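PDB 5IZD: D-glyceraldehyde dehydrogenase (NADP(+)) from Thermoplasma acidophilum, which catalyses the NADP-dependent oxidation of D-glyceraldehyde to (R)-glycerate in the non-phosphorylated Entner-Doudoroff pathway, working as a homotetramer. Local coordinates for residues H129-Y135 / K471-Y477; R64-I68 / L163-N167. All coordinates share one frame. Numbering follows the deposited sequence.

From the N terminus, the chain first lays down helix 39-77, which carries R64-I68. After two more helices it runs through strand 120-124 into strand 130-145, at whose start H129-Y135 lies, and then into helix 153-164. At the end of that helix L163-N167 returns to helix 39-77, so interaction 2 closes a loop of 94 intervening residues. Interaction 1 closes a far longer one, of 335 residues, when strand 468-476 comes back beside H129-Y135. The two loops cross rather than nest, their segments alternating along the chain. Interaction 1 builds the projecting sheet used in subunit assembly; interaction 2 joins two helices nearer the chain's centre. The nearest atoms of the two contacts are about 10 Å apart.

Interaction 1 of 2, residues H129-Y135 / K471-Y477; sequences HRKIFQY and KNIYVDY
Two extended strands, 130-135 and 471-476, run antiparallel at 160° with their axes 4.6 Å apart. K131 with V475, F133 with I473 and Y135 with K471 are hydrogen-bonded pairs: F133 N lies 2.8 Å from I473 O. The bond from K131 N to V475 O is longer, 3.2 Å. R130 with D476, I132 with Y474 and Q134 with N472 alternate with them as non-hydrogen-bonded pairs. Beyond the strand ends, Y477 N reaches H129 O at 2.8 Å.

On the face of I132 and Y474, both m at chi1, the isoleucine lies over the tyrosine ring, I132 CG1 4.0 Å from its centroid, a CH-pi contact. Flanking it, R130, long enough to cross over, meets D476 in a salt bridge (R130 NE to D476 OD2 2.7 Å), and Q134 NE2 hydrogen-bonds N472 OD1 at 2.9 Å, while N472 ND2 bonds to Y446 O of the second subunit: an amide can do both. This antiparallel pair belongs to the projecting oligomerization domain of the aldehyde dehydrogenase fold: strand 120-124 flanks H129-Y135, and N472-V475 pair in parallel with a strand of the second subunit, continuing the sheet across the interface.

The other face carries F133, Y135, I473 and V475, with K131 and K471 among them. The slim end of I473, CD1, fills the space over the Y135 ring, 4.2 Å from its centroid, while V475 CG2 abuts the F133 ring edge, 4.0 Å from F133 CE2; that ring also meets F133 of the fourth subunit. Y477, chi1 p, folds its ring back beneath H129 O, where the long K131, m at chi1 and chi2, donates from NZ to Y477 OH at 3.1 Å while salt-bridged to E426 of the third subunit.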
ATOM      1  N   HIS A 129      -9.240  -9.310  21.342  1.00 35.54           N
ATOM      2  CA  HIS A 129     -10.595  -9.502  20.823  1.00 35.66           C
ATOM      3  C   HIS A 129     -11.239  -8.207  20.307  1.00 34.44           C
ATOM      4  O   HIS A 129     -12.443  -8.022  20.438  1.00 34.09           O
ATOM      5  CB  HIS A 129     -11.461 -10.190  21.876  1.00 36.68           C
ATOM      6  CG  HIS A 129     -11.192 -11.651  21.988  1.00 38.00           C
ATOM      7  ND1 HIS A 129     -10.004 -12.139  22.479  1.00 38.67           N
ATOM      8  CD2 HIS A 129     -11.923 -12.730  21.625  1.00 38.75           C
ATOM      9  CE1 HIS A 129     -10.029 -13.462  22.469  1.00 39.37           C
ATOM     10  NE2 HIS A 129     -11.179 -13.844  21.940  1.00 39.77           N
ATOM     11  N   ARG A 130     -10.393  -7.343  19.752  1.00 33.46           N
ATOM     12  CA  ARG A 130     -10.775  -6.106  19.116  1.00 32.94           C
ATOM     13  C   ARG A 130     -10.044  -5.974  17.775  1.00 32.29           C
ATOM     14  O   ARG A 130      -8.856  -6.324  17.670  1.00 32.10           O
ATOM     15  CB  ARG A 130     -10.407  -4.919  19.994  1.00 32.69           C
ATOM     16  CG  ARG A 130     -11.419  -4.666  21.092  1.00 33.05           C
ATOM     17  CD  ARG A 130     -10.924  -3.606  22.061  1.00 33.20           C
ATOM     18  NE  ARG A 130     -11.895  -3.416  23.122  1.00 33.72           N
ATOM     19  CZ  ARG A 130     -11.901  -2.418  23.992  1.00 33.97           C
ATOM     20  NH1 ARG A 130     -10.946  -1.499  23.995  1.00 34.00           N
ATOM     21  NH2 ARG A 130     -12.849  -2.375  24.910  1.00 34.55           N
ATOM     22  N   LYS A 131     -10.752  -5.466  16.786  1.00 31.63           N
ATOM     23  CA  LYS A 131     -10.164  -5.086  15.483  1.00 31.23           C
ATOM     24  C   LYS A 131     -10.717  -3.727  15.070  1.00 30.63           C
ATOM     25  O   LYS A 131     -11.771  -3.295  15.545  1.00 30.45           O
ATOM     26  CB  LYS A 131     -10.453  -6.133  14.376  1.00 31.59           C
ATOM     27  CG  LYS A 131      -9.826  -7.529  14.620  1.00 32.32           C
ATOM     28  CD  LYS A 131      -8.295  -7.483  14.534  1.00 32.54           C
ATOM     29  CE  LYS A 131      -7.579  -8.794  14.815  1.00 33.41           C
ATOM     30  NZ  LYS A 131      -7.660  -9.211  16.251  1.00 34.02           N
ATOM     31  N   ILE A 132     -10.002  -3.064  14.175  1.00 30.23           N
ATOM     32  CA  ILE A 132     -10.453  -1.809  13.585  1.00 30.20           C
ATOM     33  C   ILE A 132     -10.557  -2.005  12.057  1.00 30.30           C
ATOM     34  O   ILE A 132      -9.572  -2.256  11.390  1.00 29.72           O
ATOM     35  CB  ILE A 132      -9.510  -0.676  13.990  1.00 29.95           C
ATOM     36  CG1 ILE A 132      -9.500  -0.533  15.504  1.00 30.11           C
ATOM     37  CG2 ILE A 132      -9.951   0.657  13.344  1.00 29.78           C
ATOM     38  CD1 ILE A 132      -8.428   0.417  15.992  1.00 30.14           C
ATOM     39  N   PHE A 133     -11.768  -1.947  11.530  1.00 31.15           N
ATOM     40  CA  PHE A 133     -12.002  -2.148  10.108  1.00 31.61           C
ATOM     41  C   PHE A 133     -12.023  -0.774   9.451  1.00 32.04           C
ATOM     42  O   PHE A 133     -12.780   0.137   9.851  1.00 32.12           O
ATOM     43  CB  PHE A 133     -13.291  -2.926   9.883  1.00 32.20           C
ATOM     44  CG  PHE A 133     -13.269  -4.283  10.484  1.00 32.75           C
ATOM     45  CD1 PHE A 133     -12.615  -5.320   9.853  1.00 33.29           C
ATOM     46  CD2 PHE A 133     -13.783  -4.513  11.765  1.00 33.25           C
ATOM     47  CE1 PHE A 133     -12.513  -6.574  10.458  1.00 33.64           C
ATOM     48  CE2 PHE A 133     -13.738  -5.772  12.338  1.00 33.67           C
ATOM     49  CZ  PHE A 133     -13.090  -6.810  11.680  1.00 33.80           C
ATOM     50  N   GLN A 134     -11.208  -0.594   8.424  1.00 32.49           N
ATOM     51  CA  GLN A 134     -11.247   0.685   7.702  1.00 32.61           C
ATOM     52  C   GLN A 134     -11.797   0.504   6.316  1.00 31.95           C
ATOM     53  O   GLN A 134     -11.155  -0.073   5.500  1.00 31.60           O
ATOM     54  CB  GLN A 134      -9.861   1.291   7.717  1.00 33.97           C
ATOM     55  CG  GLN A 134      -9.424   1.542   9.150  1.00 35.57           C
ATOM     56  CD  GLN A 134      -8.039   2.052   9.275  1.00 37.78           C
ATOM     57  OE1 GLN A 134      -7.115   1.559   8.631  1.00 40.72           O
ATOM     58  NE2 GLN A 134      -7.862   3.049  10.118  1.00 39.30           N
ATOM     59  N   TYR A 135     -13.000   1.006   6.065  1.00 31.52           N
ATOM     60  CA  TYR A 135     -13.658   0.848   4.768  1.00 31.91           C
ATOM     61  C   TYR A 135     -13.414   2.096   3.930  1.00 31.41           C
ATOM     62  O   TYR A 135     -13.276   3.172   4.478  1.00 31.80           O
ATOM     63  CB  TYR A 135     -15.181   0.710   4.921  1.00 32.18           C
ATOM     64  CG  TYR A 135     -15.686  -0.608   5.402  1.00 32.79           C
ATOM     65  CD1 TYR A 135     -14.899  -1.462   6.145  1.00 32.72           C
ATOM     66  CD2 TYR A 135     -16.995  -1.013   5.124  1.00 33.44           C
ATOM     67  CE1 TYR A 135     -15.387  -2.656   6.594  1.00 33.40           C
ATOM     68  CE2 TYR A 135     -17.475  -2.233   5.585  1.00 34.18           C
ATOM     69  CZ  TYR A 135     -16.657  -3.043   6.324  1.00 33.68           C
ATOM     70  OH  TYR A 135     -17.035  -4.251   6.829  1.00 34.75           O
ATOM     71  N   LYS A 471     -13.488   5.246   6.554  1.00 32.34           N
ATOM     72  CA  LYS A 471     -14.303   5.321   7.797  1.00 31.66           C
ATOM     73  C   LYS A 471     -13.890   4.111   8.633  1.00 31.34           C
ATOM     74  O   LYS A 471     -13.524   3.094   8.048  1.00 31.21           O
ATOM     75  CB  LYS A 471     -15.806   5.272   7.449  1.00 31.68           C
ATOM     76  CG  LYS A 471     -16.308   3.922   7.055  1.00 31.77           C
ATOM     77  CD  LYS A 471     -17.652   3.898   6.393  1.00 32.45           C
ATOM     78  CE  LYS A 471     -18.800   4.535   7.143  1.00 32.65           C
ATOM     79  NZ  LYS A 471     -19.254   3.802   8.364  1.00 33.07           N
ATOM     80  N   ASN A 472     -13.965   4.206   9.964  1.00 31.02           N
ATOM     81  CA  ASN A 472     -13.496   3.139  10.863  1.00 31.31           C
ATOM     82  C   ASN A 472     -14.654   2.511  11.613  1.00 30.79           C
ATOM     83  O   ASN A 472     -15.594   3.193  12.044  1.00 30.56           O
ATOM     84  CB  ASN A 472     -12.497   3.627  11.946  1.00 32.06           C
ATOM     85  CG  ASN A 472     -11.442   4.598  11.414  1.00 32.84           C
ATOM     86  OD1 ASN A 472     -10.268   4.238  11.207  1.00 33.14           O
ATOM     87  ND2 ASN A 472     -11.864   5.855  11.190  1.00 33.51           N
ATOM     88  N   ILE A 473     -14.528   1.217  11.819  1.00 30.05           N
ATOM     89  CA  ILE A 473     -15.426   0.504  12.668  1.00 29.96           C
ATOM     90  C   ILE A 473     -14.568  -0.273  13.695  1.00 29.55           C
ATOM     91  O   ILE A 473     -13.803  -1.144  13.321  1.00 29.27           O
ATOM     92  CB  ILE A 473     -16.342  -0.435  11.871  1.00 30.16           C
ATOM     93  CG1 ILE A 473     -17.067   0.340  10.748  1.00 30.12           C
ATOM     94  CG2 ILE A 473     -17.350  -1.065  12.799  1.00 30.50           C
ATOM     95  CD1 ILE A 473     -16.356   0.340   9.407  1.00 29.94           C
ATOM     96  N   TYR A 474     -14.761   0.057  14.964  1.00 29.42           N
ATOM     97  CA  TYR A 474     -14.019  -0.484  16.083  1.00 29.43           C
ATOM     98  C   TYR A 474     -14.942  -1.547  16.639  1.00 29.81           C
ATOM     99  O   TYR A 474     -16.060  -1.234  17.055  1.00 30.27           O
ATOM    100  CB  TYR A 474     -13.800   0.601  17.135  1.00 29.39           C
ATOM    101  CG  TYR A 474     -12.691   1.624  16.862  1.00 29.12           C
ATOM    102  CD1 TYR A 474     -12.839   2.618  15.910  1.00 28.76           C
ATOM    103  CD2 TYR A 474     -11.495   1.584  17.605  1.00 29.33           C
ATOM    104  CE1 TYR A 474     -11.844   3.541  15.656  1.00 28.54           C
ATOM    105  CE2 TYR A 474     -10.490   2.530  17.406  1.00 29.14           C
ATOM    106  CZ  TYR A 474     -10.662   3.495  16.405  1.00 28.72           C
ATOM    107  OH  TYR A 474      -9.660   4.402  16.261  1.00 28.38           O
ATOM    108  N   VAL A 475     -14.534  -2.805  16.634  1.00 29.59           N
ATOM    109  CA  VAL A 475     -15.421  -3.843  17.125  1.00 29.84           C
ATOM    110  C   VAL A 475     -14.751  -4.544  18.294  1.00 29.83           C
ATOM    111  O   VAL A 475     -13.584  -4.873  18.193  1.00 29.54           O
ATOM    112  CB  VAL A 475     -15.750  -4.890  16.040  1.00 30.18           C
ATOM    113  CG1 VAL A 475     -16.686  -5.950  16.623  1.00 30.89           C
ATOM    114  CG2 VAL A 475     -16.452  -4.259  14.833  1.00 30.01           C
ATOM    115  N   ASP A 476     -15.510  -4.764  19.375  1.00 30.08           N
ATOM    116  CA  ASP A 476     -15.090  -5.612  20.501  1.00 30.30           C
ATOM    117  C   ASP A 476     -15.925  -6.883  20.470  1.00 30.76           C
ATOM    118  O   ASP A 476     -17.101  -6.863  20.670  1.00 30.97           O
ATOM    119  CB  ASP A 476     -15.275  -4.870  21.819  1.00 30.32           C
ATOM    120  CG  ASP A 476     -14.687  -5.636  23.049  1.00 30.63           C
ATOM    121  OD1 ASP A 476     -15.007  -6.831  23.231  1.00 31.14           O
ATOM    122  OD2 ASP A 476     -13.932  -5.040  23.845  1.00 30.29           O
ATOM    123  N   TYR A 477     -15.279  -8.011  20.282  1.00 31.14           N
ATOM    124  CA  TYR A 477     -15.946  -9.303  20.281  1.00 31.77           C
ATOM    125  C   TYR A 477     -15.431 -10.268  21.374  1.00 32.45           C
ATOM    126  O   TYR A 477     -15.512 -11.490  21.251  1.00 32.91           O
ATOM    127  CB  TYR A 477     -15.790  -9.945  18.932  1.00 31.67           C
ATOM    128  CG  TYR A 477     -14.391  -9.991  18.391  1.00 31.30           C
ATOM    129  CD1 TYR A 477     -13.905  -8.934  17.626  1.00 30.74           C
ATOM    130  CD2 TYR A 477     -13.550 -11.116  18.601  1.00 31.45           C
ATOM    131  CE1 TYR A 477     -12.624  -8.958  17.109  1.00 30.44           C
ATOM    132  CE2 TYR A 477     -12.274 -11.161  18.066  1.00 31.26           C
ATOM    133  CZ  TYR A 477     -11.830 -10.075  17.306  1.00 30.83           C
ATOM    134  OH  TYR A 477     -10.591 -10.050  16.722  1.00 30.82           O
TER

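Interaction 2 of 2, residues R64-I68 / L163-N167; sequences RSKII and LLTGN
A helical turn, R64-I68, faces the last turn of helix 153-164 and the loop that leaves it. The nearest CA atoms across the segments are those of R64 and L164, 5.9 Å apart. R64 and I68, one turn apart on helix 39-77, both direct CA-to-CB toward the second segment.

L163 is still helical, and its CB lies 4.1 Å from I68 CD1; L163 O accepts a hydrogen bond from G166 N at 3.0 Å. At L164 the same I68 methyl reaches CB at 3.9 Å, and L164 CD2 touches S65 CB at 3.9 Å: S65 is small enough to let the leucine in, and its OG bonds back to V62 O. L164 O takes two hydrogen bonds from R64, NE at 2.9 Å and NH2 at 3.0 Å, reached through chi angles m, t, m. T165 turns its CB away; its OG1 bonds to the carbonyls of P161 and A162 in the helix it follows. G166 ends the helix in a Schellman motif with phi 97°, psi 14°. A CB here would be jammed against the preceding carbonyl and come 3.1 Å from R64 CZ, so glycine suits both needs: G166 CA lies over one face of the guanidinium, 3.3 Å from R64 NE. N167 starts the run into strand 168-172.

R64 also bonds to W56 O through NH1 and makes a cation-pi contact with the W56 ring. A buried cation is thus met by carbonyl oxygens and an aromatic face, and its paired N-H groups satisfy a carbonyl at the helix end, where acceptors lack a following turn of amides.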
ATOM      1  N   ARG A  64     -20.280  -1.020 -12.007  1.00 33.82           N
ATOM      2  CA  ARG A  64     -20.138   0.357 -12.419  1.00 32.86           C
ATOM      3  C   ARG A  64     -19.084   0.423 -13.520  1.00 32.62           C
ATOM      4  O   ARG A  64     -19.280   1.129 -14.502  1.00 32.65           O
ATOM      5  CB  ARG A  64     -19.840   1.322 -11.249  1.00 31.81           C
ATOM      6  CG  ARG A  64     -20.960   1.516 -10.251  1.00 31.66           C
ATOM      7  CD  ARG A  64     -20.648   2.594  -9.233  1.00 30.90           C
ATOM      8  NE  ARG A  64     -19.452   2.324  -8.415  1.00 30.38           N
ATOM      9  CZ  ARG A  64     -19.406   1.726  -7.212  1.00 30.11           C
ATOM     10  NH1 ARG A  64     -20.521   1.334  -6.606  1.00 30.49           N
ATOM     11  NH2 ARG A  64     -18.222   1.570  -6.591  1.00 29.45           N
ATOM     12  N   SER A  65     -17.987  -0.337 -13.365  1.00 32.29           N
ATOM     13  CA  SER A  65     -16.961  -0.411 -14.372  1.00 32.19           C
ATOM     14  C   SER A  65     -17.489  -0.898 -15.693  1.00 32.93           C
ATOM     15  O   SER A  65     -17.003  -0.437 -16.675  1.00 32.87           O
ATOM     16  CB  SER A  65     -15.724  -1.240 -13.963  1.00 31.83           C
ATOM     17  OG  SER A  65     -15.965  -2.631 -14.014  1.00 32.45           O
ATOM     18  N   LYS A  66     -18.438  -1.822 -15.729  1.00 33.82           N
ATOM     19  CA  LYS A  66     -18.949  -2.337 -17.032  1.00 35.03           C
ATOM     20  C   LYS A  66     -19.640  -1.244 -17.867  1.00 34.99           C
ATOM     21  O   LYS A  66     -19.457  -1.179 -19.118  1.00 35.43           O
ATOM     22  CB  LYS A  66     -19.916  -3.492 -16.838  1.00 36.22           C
ATOM     23  CG  LYS A  66     -19.227  -4.747 -16.290  1.00 36.81           C
ATOM     24  CD  LYS A  66     -20.182  -5.932 -16.140  1.00 38.10           C
ATOM     25  CE  LYS A  66     -19.390  -7.125 -15.621  1.00 38.55           C
ATOM     26  NZ  LYS A  66     -20.350  -8.159 -15.172  1.00 39.59           N
ATOM     27  N   ILE A  67     -20.415  -0.410 -17.166  1.00 34.56           N
ATOM     28  CA  ILE A  67     -21.100   0.774 -17.744  1.00 34.59           C
ATOM     29  C   ILE A  67     -20.047   1.789 -18.215  1.00 33.76           C
ATOM     30  O   ILE A  67     -20.147   2.298 -19.319  1.00 34.02           O
ATOM     31  CB  ILE A  67     -22.030   1.465 -16.717  1.00 34.46           C
ATOM     32  CG1 ILE A  67     -23.199   0.562 -16.341  1.00 35.24           C
ATOM     33  CG2 ILE A  67     -22.521   2.796 -17.276  1.00 34.62           C
ATOM     34  CD1 ILE A  67     -23.953   0.985 -15.072  1.00 35.07           C
ATOM     35  N   ILE A  68     -19.021   2.036 -17.404  1.00 32.63           N
ATOM     36  CA  ILE A  68     -17.974   2.979 -17.796  1.00 31.94           C
ATOM     37  C   ILE A  68     -17.173   2.486 -19.013  1.00 32.25           C
ATOM     38  O   ILE A  68     -16.821   3.331 -19.915  1.00 31.78           O
ATOM     39  CB  ILE A  68     -17.030   3.315 -16.615  1.00 31.11           C
ATOM     40  CG1 ILE A  68     -17.791   4.049 -15.498  1.00 30.84           C
ATOM     41  CG2 ILE A  68     -15.796   4.112 -17.053  1.00 30.54           C
ATOM     42  CD1 ILE A  68     -17.158   3.926 -14.135  1.00 30.46           C
ATOM     43  N   LEU A 163     -17.304   8.325 -10.739  1.00 28.47           N
ATOM     44  CA  LEU A 163     -18.279   7.273 -10.975  1.00 29.05           C
ATOM     45  C   LEU A 163     -17.788   5.873 -10.591  1.00 28.97           C
ATOM     46  O   LEU A 163     -18.538   5.102 -10.030  1.00 29.42           O
ATOM     47  CB  LEU A 163     -18.742   7.302 -12.443  1.00 29.55           C
ATOM     48  CG  LEU A 163     -19.541   8.565 -12.814  1.00 29.95           C
ATOM     49  CD1 LEU A 163     -19.746   8.644 -14.337  1.00 30.37           C
ATOM     50  CD2 LEU A 163     -20.908   8.684 -12.154  1.00 30.30           C
ATOM     51  N   LEU A 164     -16.538   5.530 -10.886  1.00 28.58           N
ATOM     52  CA  LEU A 164     -16.046   4.200 -10.605  1.00 28.69           C
ATOM     53  C   LEU A 164     -16.147   3.943  -9.110  1.00 28.66           C
ATOM     54  O   LEU A 164     -16.615   2.870  -8.701  1.00 28.91           O
ATOM     55  CB  LEU A 164     -14.620   4.027 -11.140  1.00 28.37           C
ATOM     56  CG  LEU A 164     -13.921   2.681 -10.950  1.00 28.56           C
ATOM     57  CD1 LEU A 164     -13.400   2.381  -9.524  1.00 28.17           C
ATOM     58  CD2 LEU A 164     -14.819   1.589 -11.440  1.00 29.17           C
ATOM     59  N   THR A 165     -15.762   4.958  -8.317  1.00 28.35           N
ATOM     60  CA  THR A 165     -15.788   4.873  -6.882  1.00 28.38           C
ATOM     61  C   THR A 165     -17.170   4.920  -6.236  1.00 28.72           C
ATOM     62  O   THR A 165     -17.262   4.795  -5.039  1.00 28.81           O
ATOM     63  CB  THR A 165     -14.855   5.939  -6.251  1.00 27.81           C
ATOM     64  OG1 THR A 165     -15.184   7.236  -6.705  1.00 27.61           O
ATOM     65  CG2 THR A 165     -13.418   5.631  -6.594  1.00 27.67           C
ATOM     66  N   GLY A 166     -18.238   5.119  -7.013  1.00 29.39           N
ATOM     67  CA  GLY A 166     -19.600   5.027  -6.487  1.00 29.68           C
ATOM     68  C   GLY A 166     -20.235   6.364  -6.092  1.00 29.70           C
ATOM     69  O   GLY A 166     -21.236   6.345  -5.417  1.00 29.98           O
ATOM     70  N   ASN A 167     -19.651   7.504  -6.497  1.00 29.17           N
ATOM     71  CA  ASN A 167     -20.229   8.794  -6.252  1.00 29.16           C
ATOM     72  C   ASN A 167     -21.194   9.099  -7.372  1.00 29.50           C
ATOM     73  O   ASN A 167     -21.010   8.603  -8.481  1.00 29.58           O
ATOM     74  CB  ASN A 167     -19.199   9.904  -6.212  1.00 28.65           C
ATOM     75  CG  ASN A 167     -18.154   9.705  -5.117  1.00 28.23           C
ATOM     76  OD1 ASN A 167     -18.362  10.090  -3.949  1.00 28.23           O
ATOM     77  ND2 ASN A 167     -16.993   9.124  -5.497  1.00 27.85           N
TER